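Local coordinates for probable protein phosphatase 2C 50 (Oryza sativa subsp. japonica, PDB 5ZCG) that probably removes phosphate groups from phosphoserine and phosphothreonine residues of proteins, as a magnesium-dependent phosphatase of the PP2C family, at residues V78-A83 with D105-C110; V157-G162 with P230-V235; D240-I245 with V263-I268. The protein carries 5 engineered substitutions. One frame throughout, in Å; residues are numbered along the deposited sequence.

Contact 1: V78-A83 with D105-C110. Engineered in segment 78-83: Ala82 (natural residue Glu), Ala83 (natural residue Glu).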
loop_
_atom_site.group_PDB
_atom_site.type_symbol
_atom_site.label_atom_id
_atom_site.label_comp_id
_atom_site.label_asym_id
_atom_site.label_seq_id
_atom_site.Cartn_x
_atom_site.Cartn_y
_atom_site.Cartn_z
ATOM N N VAL A 78 5.564 5.986 17.243
ATOM C CA VAL A 78 4.997 5.978 18.591
ATOM C C VAL A 78 4.765 4.546 19.061
ATOM O O VAL A 78 5.154 4.162 20.180
ATOM C CB VAL A 78 3.684 6.784 18.616
ATOM C CG1 VAL A 78 3.058 6.765 20.022
ATOM C CG2 VAL A 78 3.905 8.209 18.121
ATOM N N VAL A 79 4.149 3.728 18.201
ATOM C CA VAL A 79 3.893 2.335 18.553
ATOM C C VAL A 79 5.205 1.591 18.760
ATOM O O VAL A 79 5.348 0.807 19.707
ATOM C CB VAL A 79 3.011 1.658 17.485
ATOM C CG1 VAL A 79 2.892 0.163 17.749
ATOM C CG2 VAL A 79 1.630 2.296 17.463
ATOM N N LEU A 80 6.198 1.849 17.902
ATOM C CA LEU A 80 7.484 1.178 18.042
ATOM C C LEU A 80 8.195 1.603 19.322
ATOM O O LEU A 80 8.805 0.766 19.997
ATOM C CB LEU A 80 8.365 1.457 16.834
ATOM C CG LEU A 80 9.691 0.696 16.837
ATOM C CD1 LEU A 80 9.442 -0.800 16.821
ATOM C CD2 LEU A 80 10.535 1.099 15.651
ATOM N N SER A 81 8.135 2.894 19.676
ATOM C CA SER A 81 8.790 3.342 20.900
ATOM C C SER A 81 8.174 2.671 22.121
ATOM O O SER A 81 8.891 2.160 22.992
ATOM C CB SER A 81 8.697 4.860 21.021
ATOM O OG SER A 81 9.575 5.329 22.026
ATOM N N ALA A 82 6.836 2.649 22.188
ATOM C CA ALA A 82 6.166 1.993 23.311
ATOM C C ALA A 82 6.487 0.502 23.358
ATOM O O ALA A 82 6.725 -0.058 24.439
ATOM C CB ALA A 82 4.655 2.212 23.224
ATOM N N ALA A 83 6.497 -0.161 22.198
ATOM C CA ALA A 83 6.791 -1.591 22.163
ATOM C C ALA A 83 8.223 -1.872 22.594
ATOM O O ALA A 83 8.485 -2.868 23.279
ATOM C CB ALA A 83 6.531 -2.151 20.761
ATOM N N ASP A 105 9.976 -10.037 16.151
ATOM C CA ASP A 105 8.691 -10.022 16.834
ATOM C C ASP A 105 8.249 -8.604 17.169
ATOM O O ASP A 105 7.074 -8.266 17.006
ATOM C CB ASP A 105 8.758 -10.875 18.101
ATOM C CG ASP A 105 7.438 -10.922 18.839
ATOM O OD1 ASP A 105 6.478 -11.500 18.294
ATOM O OD2 ASP A 105 7.357 -10.380 19.959
ATOM N N VAL A 106 9.166 -7.759 17.640
ATOM C CA VAL A 106 8.762 -6.408 18.011
ATOM C C VAL A 106 8.349 -5.618 16.769
ATOM O O VAL A 106 7.325 -4.918 16.776
ATOM C CB VAL A 106 9.872 -5.705 18.825
ATOM C CG1 VAL A 106 11.101 -5.399 17.978
ATOM C CG2 VAL A 106 9.337 -4.430 19.464
ATOM N N PHE A 107 9.071 -5.785 15.654
ATOM C CA PHE A 107 8.663 -5.064 14.448
ATOM C C PHE A 107 7.382 -5.646 13.853
ATOM O O PHE A 107 6.512 -4.897 13.385
ATOM C CB PHE A 107 9.793 -5.069 13.422
ATOM C CG PHE A 107 10.727 -3.900 13.550
ATOM C CD1 PHE A 107 10.284 -2.611 13.290
ATOM C CD2 PHE A 107 12.040 -4.087 13.928
ATOM C CE1 PHE A 107 11.136 -1.540 13.408
ATOM C CE2 PHE A 107 12.898 -3.013 14.051
ATOM C CZ PHE A 107 12.444 -1.738 13.789
ATOM N N THR A 108 7.234 -6.974 13.879
ATOM C CA THR A 108 6.018 -7.601 13.370
ATOM C C THR A 108 4.800 -7.140 14.157
ATOM O O THR A 108 3.767 -6.790 13.574
ATOM C CB THR A 108 6.158 -9.125 13.428
ATOM O OG1 THR A 108 7.124 -9.554 12.463
ATOM C CG2 THR A 108 4.822 -9.807 13.146
ATOM N N LYS A 109 4.913 -7.124 15.492
ATOM C CA LYS A 109 3.804 -6.699 16.336
ATOM C C LYS A 109 3.502 -5.217 16.161
ATOM O O LYS A 109 2.333 -4.819 16.160
ATOM C CB LYS A 109 4.112 -7.010 17.805
ATOM C CG LYS A 109 3.607 -8.369 18.291
ATOM C CD LYS A 109 4.158 -9.509 17.445
ATOM C CE LYS A 109 3.253 -10.731 17.472
ATOM N NZ LYS A 109 3.508 -11.622 16.303
ATOM N N CYS A 110 4.534 -4.380 16.004
ATOM C CA CYS A 110 4.285 -2.958 15.776
ATOM C C CYS A 110 3.542 -2.732 14.461
ATOM O O CYS A 110 2.531 -2.013 14.416
ATOM C CB CYS A 110 5.608 -2.192 15.793
ATOM S SG CYS A 110 5.549 -0.569 14.988
#
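Helices 67-91 and 99-118 pack side by side here, running obliquely antiparallel, with the short segments at 138° and their axes 9.6 Å apart. The contact is apolar, and Leu80 has the largest share of it. Its CB lies 3.9 Å from SG of Cys110. CG stands anti to the backbone N (chi1 -175°), which carries the branched end across to the Phe107 ring. There CD2 comes to 3.5 Å from CE1 of Phe107, and CD1 reaches the same ring atom at 3.9 Å. The leucine crosses the ring obliquely. CD1 also approaches CG2 of Val106, only loosely. An alanine at Leu80 would remove both methyls from the ring and would probably leave Phe107 less firmly held between helix and sheet. Cys110 SG, also anti to its own N, sits between Leu80 and Val79, with CG1 of Val79 at 3.9 Å. One turn after Leu80, the engineered Ala83 sets its CB 3.8 Å from CG2 of Val106. The nearest CA pair, Leu80 and Cys110, is 5.7 Å apart. This is plain helix packing on one side of the PP2C fold. Leu80 also touches Phe26 of strand 18-28, and the hydroxyl of Ser81 bonds to the Phe26 carbonyl. Phe107 rests on Val157 and Ala159 of strand 155-161, so the helix pair lies directly against a beta sheet.

Contact 2: V157-G162 with P230-V235; sequences VVANCG and PEVMVV
Segments 157-162 and 230-235, on strands 155-161 and 231-236, run antiparallel at 163° and pair through four backbone hydrogen bonds in two hydrogen-bonded pairs. Val158 and Met233 form the first pair. The bond from Val158 N to Met233 O is 2.9 Å long and nearly straight, at 171°. Asn160 and Glu231 form the second, with Glu231 N 2.9 Å from Asn160 O. In all four bonds the donor lies in the plane of the accepting carbonyl. The ladder continues with Val235 to Val156. The non-hydrogen-bonded pairs, Val157 with Val234 and Ala159 with Val232, bring in CA-H...O contacts. In the shortest, CA of Val232 is 3.1 Å from O of Val158. The ladder belongs to one of the two antiparallel sheets of the PP2C beta sandwich, where strand 155-161 also pairs with strand 143-151.

Val157, Ala159, Val232 and Val234 share one face. CG1 of Val157, anti to its N, crosses CG1 of Val232 obliquely at 4.0 Å. It also meets CG2 of Val234. CB of Ala159 lies 4.1 Å from CB of Pro230.

The other face carries Val158, Asn160, Glu231 and Met233. A water weakly links ND2 of Asn160 to OE1 of Glu231. ND2 also bonds weakly to O of Gly162. OE2 of Glu231 has stronger partners, a salt bridge to Arg185 and a hydrogen bond to His181.

One face of this ladder is thus apolar and packs on helix 99-118. The other is mixed, with its polar part at Asn160 and Glu231, where Arg185 would probably favour a charged Glu231.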
loop_
_atom_site.group_PDB
_atom_site.type_symbol
_atom_site.label_atom_id
_atom_site.label_comp_id
_atom_site.label_asym_id
_atom_site.label_seq_id
_atom_site.Cartn_x
_atom_site.Cartn_y
_atom_site.Cartn_z
ATOM N N VAL A 157 18.737 -1.031 12.135
ATOM C CA VAL A 157 17.734 -2.092 12.060
ATOM C C VAL A 157 16.649 -1.669 11.080
ATOM O O VAL A 157 16.009 -0.628 11.257
ATOM C CB VAL A 157 17.131 -2.413 13.435
ATOM C CG1 VAL A 157 16.268 -3.665 13.343
ATOM C CG2 VAL A 157 18.234 -2.595 14.454
ATOM N N VAL A 158 16.423 -2.485 10.061
ATOM C CA VAL A 158 15.510 -2.148 8.981
ATOM C C VAL A 158 14.324 -3.094 9.032
ATOM O O VAL A 158 14.496 -4.312 9.146
ATOM C CB VAL A 158 16.209 -2.213 7.614
ATOM C CG1 VAL A 158 15.173 -2.255 6.509
ATOM C CG2 VAL A 158 17.149 -1.026 7.452
ATOM N N ALA A 159 13.122 -2.532 8.950
ATOM C CA ALA A 159 11.904 -3.310 8.774
ATOM C C ALA A 159 11.214 -2.828 7.508
ATOM O O ALA A 159 10.907 -1.638 7.378
ATOM C CB ALA A 159 10.975 -3.173 9.979
ATOM N N ASN A 160 10.966 -3.748 6.581
ATOM C CA ASN A 160 10.373 -3.399 5.298
ATOM C C ASN A 160 9.092 -4.183 5.071
ATOM O O ASN A 160 9.052 -5.400 5.281
ATOM C CB ASN A 160 11.337 -3.665 4.148
ATOM C CG ASN A 160 10.688 -3.448 2.799
ATOM O OD1 ASN A 160 10.349 -2.322 2.441
ATOM N ND2 ASN A 160 10.491 -4.529 2.051
ATOM N N CYS A 161 8.058 -3.483 4.615
ATOM C CA CYS A 161 6.782 -4.085 4.246
ATOM C C CYS A 161 6.309 -3.358 2.989
ATOM O O CYS A 161 5.840 -2.217 3.067
ATOM C CB CYS A 161 5.781 -3.974 5.388
ATOM S SG CYS A 161 4.122 -4.528 4.990
ATOM N N GLY A 162 6.448 -4.009 1.836
ATOM C CA GLY A 162 6.022 -3.426 0.574
ATOM C C GLY A 162 7.136 -3.315 -0.449
ATOM O O GLY A 162 8.145 -4.021 -0.346
ATOM N N PRO A 230 6.477 -7.412 8.309
ATOM C CA PRO A 230 7.721 -6.877 7.757
ATOM C C PRO A 230 8.830 -7.921 7.754
ATOM O O PRO A 230 8.813 -8.899 8.506
ATOM C CB PRO A 230 8.062 -5.736 8.723
ATOM C CG PRO A 230 7.530 -6.211 10.044
ATOM C CD PRO A 230 6.315 -7.080 9.737
ATOM N N GLU A 231 9.778 -7.716 6.847
ATOM C CA GLU A 231 11.042 -8.434 6.860
ATOM C C GLU A 231 12.078 -7.540 7.528
ATOM O O GLU A 231 12.188 -6.351 7.198
ATOM C CB GLU A 231 11.483 -8.823 5.448
ATOM C CG GLU A 231 11.069 -10.233 5.051
ATOM C CD GLU A 231 11.331 -10.538 3.585
ATOM O OE1 GLU A 231 12.505 -10.480 3.159
ATOM O OE2 GLU A 231 10.357 -10.836 2.858
ATOM N N VAL A 232 12.810 -8.105 8.483
ATOM C CA VAL A 232 13.690 -7.348 9.364
ATOM C C VAL A 232 15.139 -7.743 9.111
ATOM O O VAL A 232 15.456 -8.924 8.924
ATOM C CB VAL A 232 13.298 -7.569 10.838
ATOM C CG1 VAL A 232 14.157 -6.719 11.778
ATOM C CG2 VAL A 232 11.813 -7.267 11.034
ATOM N N MET A 233 16.019 -6.746 9.107
ATOM C CA MET A 233 17.454 -6.950 8.972
ATOM C C MET A 233 18.171 -6.141 10.044
ATOM O O MET A 233 17.857 -4.964 10.250
ATOM C CB MET A 233 17.939 -6.543 7.576
ATOM C CG MET A 233 19.151 -7.320 7.082
ATOM S SD MET A 233 19.519 -6.988 5.343
ATOM C CE MET A 233 18.029 -7.582 4.550
ATOM N N VAL A 234 19.101 -6.778 10.750
ATOM C CA VAL A 234 19.935 -6.123 11.755
ATOM C C VAL A 234 21.350 -6.025 11.199
ATOM O O VAL A 234 21.974 -7.049 10.897
ATOM C CB VAL A 234 19.924 -6.883 13.091
ATOM C CG1 VAL A 234 20.736 -6.126 14.133
ATOM C CG2 VAL A 234 18.500 -7.100 13.571
ATOM N N VAL A 235 21.855 -4.805 11.039
ATOM C CA VAL A 235 23.163 -4.621 10.418
ATOM C C VAL A 235 24.042 -3.769 11.327
ATOM O O VAL A 235 23.762 -2.580 11.551
ATOM C CB VAL A 235 23.038 -4.031 8.997
ATOM C CG1 VAL A 235 22.092 -2.850 8.959
ATOM C CG2 VAL A 235 24.402 -3.634 8.450
HETATM O O HOH W 1 12.436 -7.161 2.829
#

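Contact 3: D240-I245 with V263-I268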
loop_
_atom_site.group_PDB
_atom_site.type_symbol
_atom_site.label_atom_id
_atom_site.label_comp_id
_atom_site.label_asym_id
_atom_site.label_seq_id
_atom_site.Cartn_x
_atom_site.Cartn_y
_atom_site.Cartn_z
ATOM N N ASP A 240 33.316 1.511 6.789
ATOM C CA ASP A 240 33.138 2.035 5.441
ATOM C C ASP A 240 31.717 2.511 5.148
ATOM O O ASP A 240 31.395 2.763 3.982
ATOM C CB ASP A 240 33.557 0.977 4.415
ATOM C CG ASP A 240 33.182 -0.430 4.842
ATOM O OD1 ASP A 240 32.439 -0.576 5.837
ATOM O OD2 ASP A 240 33.632 -1.392 4.186
ATOM N N ASP A 241 30.868 2.650 6.163
ATOM C CA ASP A 241 29.519 3.155 5.934
ATOM C C ASP A 241 29.560 4.612 5.488
ATOM O O ASP A 241 30.206 5.451 6.124
ATOM C CB ASP A 241 28.675 3.028 7.201
ATOM C CG ASP A 241 28.407 1.589 7.587
ATOM O OD1 ASP A 241 28.392 0.717 6.690
ATOM O OD2 ASP A 241 28.202 1.334 8.794
ATOM N N ASP A 242 28.875 4.909 4.384
ATOM C CA ASP A 242 28.722 6.271 3.887
ATOM C C ASP A 242 27.366 6.850 4.280
ATOM O O ASP A 242 27.295 7.897 4.929
ATOM C CB ASP A 242 28.903 6.297 2.363
ATOM C CG ASP A 242 30.237 5.724 1.924
ATOM O OD1 ASP A 242 31.280 6.367 2.173
ATOM O OD2 ASP A 242 30.239 4.621 1.339
ATOM N N CYS A 243 26.282 6.187 3.888
ATOM C CA CYS A 243 24.953 6.747 4.085
ATOM C C CYS A 243 23.908 5.662 3.873
ATOM O O CYS A 243 24.191 4.584 3.342
ATOM C CB CYS A 243 24.697 7.917 3.127
ATOM S SG CYS A 243 24.989 7.515 1.384
ATOM N N LEU A 244 22.685 5.984 4.283
ATOM C CA LEU A 244 21.496 5.177 4.058
ATOM C C LEU A 244 20.572 5.924 3.110
ATOM O O LEU A 244 20.428 7.146 3.216
ATOM C CB LEU A 244 20.745 4.901 5.366
ATOM C CG LEU A 244 21.232 3.804 6.307
ATOM C CD1 LEU A 244 20.291 3.704 7.492
ATOM C CD2 LEU A 244 21.335 2.477 5.585
ATOM N N ILE A 245 19.929 5.189 2.206
ATOM C CA ILE A 245 18.967 5.756 1.267
ATOM C C ILE A 245 17.648 5.016 1.446
ATOM O O ILE A 245 17.543 3.830 1.109
ATOM C CB ILE A 245 19.448 5.661 -0.188
ATOM C CG1 ILE A 245 20.729 6.475 -0.387
ATOM C CG2 ILE A 245 18.349 6.127 -1.142
ATOM C CD1 ILE A 245 21.643 5.908 -1.453
ATOM N N VAL A 263 25.515 8.598 -6.332
ATOM C CA VAL A 263 25.047 9.979 -6.354
ATOM C C VAL A 263 24.957 10.537 -4.939
ATOM O O VAL A 263 25.426 11.645 -4.666
ATOM C CB VAL A 263 23.697 10.073 -7.092
ATOM C CG1 VAL A 263 23.007 11.385 -6.767
ATOM C CG2 VAL A 263 23.904 9.946 -8.601
ATOM N N ALA A 264 24.376 9.771 -4.008
ATOM C CA ALA A 264 24.187 10.282 -2.652
ATOM C C ALA A 264 25.522 10.564 -1.977
ATOM O O ALA A 264 25.731 11.649 -1.409
ATOM C CB ALA A 264 23.360 9.289 -1.826
ATOM N N ARG A 265 26.441 9.594 -2.024
ATOM C CA ARG A 265 27.723 9.778 -1.348
ATOM C C ARG A 265 28.523 10.927 -1.956
ATOM O O ARG A 265 29.074 11.772 -1.224
ATOM C CB ARG A 265 28.511 8.469 -1.397
ATOM C CG ARG A 265 30.012 8.632 -1.255
ATOM C CD ARG A 265 30.739 7.317 -1.498
ATOM N NE ARG A 265 32.158 7.426 -1.166
ATOM C CZ ARG A 265 33.075 7.947 -1.974
ATOM N NH1 ARG A 265 32.723 8.407 -3.167
ATOM N NH2 ARG A 265 34.345 8.013 -1.593
ATOM N N ARG A 266 28.540 11.022 -3.287
ATOM C CA ARG A 266 29.340 12.064 -3.909
ATOM C C ARG A 266 28.683 13.433 -3.691
ATOM O O ARG A 266 29.370 14.444 -3.529
ATOM C CB ARG A 266 29.543 11.775 -5.390
ATOM C CG ARG A 266 29.641 13.023 -6.256
ATOM C CD ARG A 266 30.021 12.704 -7.679
ATOM N NE ARG A 266 29.059 11.805 -8.308
ATOM C CZ ARG A 266 27.764 12.070 -8.468
ATOM N NH1 ARG A 266 27.242 13.219 -8.052
ATOM N NH2 ARG A 266 26.981 11.176 -9.044
ATOM N N GLN A 267 27.342 13.492 -3.631
ATOM C CA GLN A 267 26.671 14.755 -3.329
ATOM C C GLN A 267 27.006 15.232 -1.926
ATOM O O GLN A 267 27.227 16.426 -1.715
ATOM C CB GLN A 267 25.163 14.591 -3.517
ATOM C CG GLN A 267 24.718 14.785 -4.955
ATOM C CD GLN A 267 25.130 16.133 -5.515
ATOM O OE1 GLN A 267 24.765 17.176 -4.968
ATOM N NE2 GLN A 267 25.890 16.120 -6.611
ATOM N N ILE A 268 27.036 14.324 -0.947
ATOM C CA ILE A 268 27.374 14.739 0.416
ATOM C C ILE A 268 28.800 15.285 0.464
ATOM O O ILE A 268 29.055 16.387 0.988
ATOM C CB ILE A 268 27.177 13.567 1.396
ATOM C CG1 ILE A 268 25.679 13.315 1.641
ATOM C CG2 ILE A 268 27.910 13.834 2.701
ATOM C CD1 ILE A 268 25.356 11.931 2.201
#
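This contact belongs to one outer layer of the alpha-beta-beta-alpha sandwich of the PP2C fold, where a helix covers an antiparallel sheet. The strand is 241-247 and the helix 257-274. Their short segments meet at 119°, with 8.3 Å between the axes.

CB of Ala264 is the meeting point of the apolar part. CD1 of Ile245 lies 3.8 Å from it, and SG of Cys243 4.0 Å. With chi1 at 53° the sulfur of Cys243 is flanked by both its own backbone N and its carbonyl carbon, and from there it faces the helix. CB of Cys243 meets the tip of Ile268, 4.2 Å from its CD1. With only a methyl at Ala264, Cys243 and Ile245 can probably come close to the helix.

A polar contact lies beside this patch. Arg265 runs out extended from CG to NE, and its NE is 3.6 Å from OD1 of Asp242, a long salt bridge. The oxygen comes in at the edge of the guanidinium, in its plane. The carboxylate itself is turned 85° to that plane, so the two groups do not lie flat together. CD of Arg265 passes 3.8 Å from CG of Asp242. The firmer partner of this aspartate is the backbone N of Lys172, bonded to OD2.

Strand 241-247 lies between strands 165-170 and 313-319. Ile268 also reaches Val317 and Asp319 of the latter. Val263 and Gln267 turn to helix 291-306, which packs beside helix 257-274.

Overall arrangement
The contacts follow one another along the chain and together cross the layers of the PP2C fold. Contacts 1 and 2 touch directly, their centres 13 Å apart: CD1 of Phe107 is 3.4 Å from CB of Ala159, and Pro230 packs on Thr108. Contact 3 lies on the far side of the chain's centre from contact 1, about 28 Å between centres. Strands 231-236 and 241-247 are consecutive in the chain, yet the nearest atoms of contacts 2 and 3 are about 6 Å apart. None of these residues binds the magnesium ions held by Asp61, Gly62, Asp249 and Asp311. The side chain of Asn160 in contact 2 lies about 12 Å from a bound magnesium.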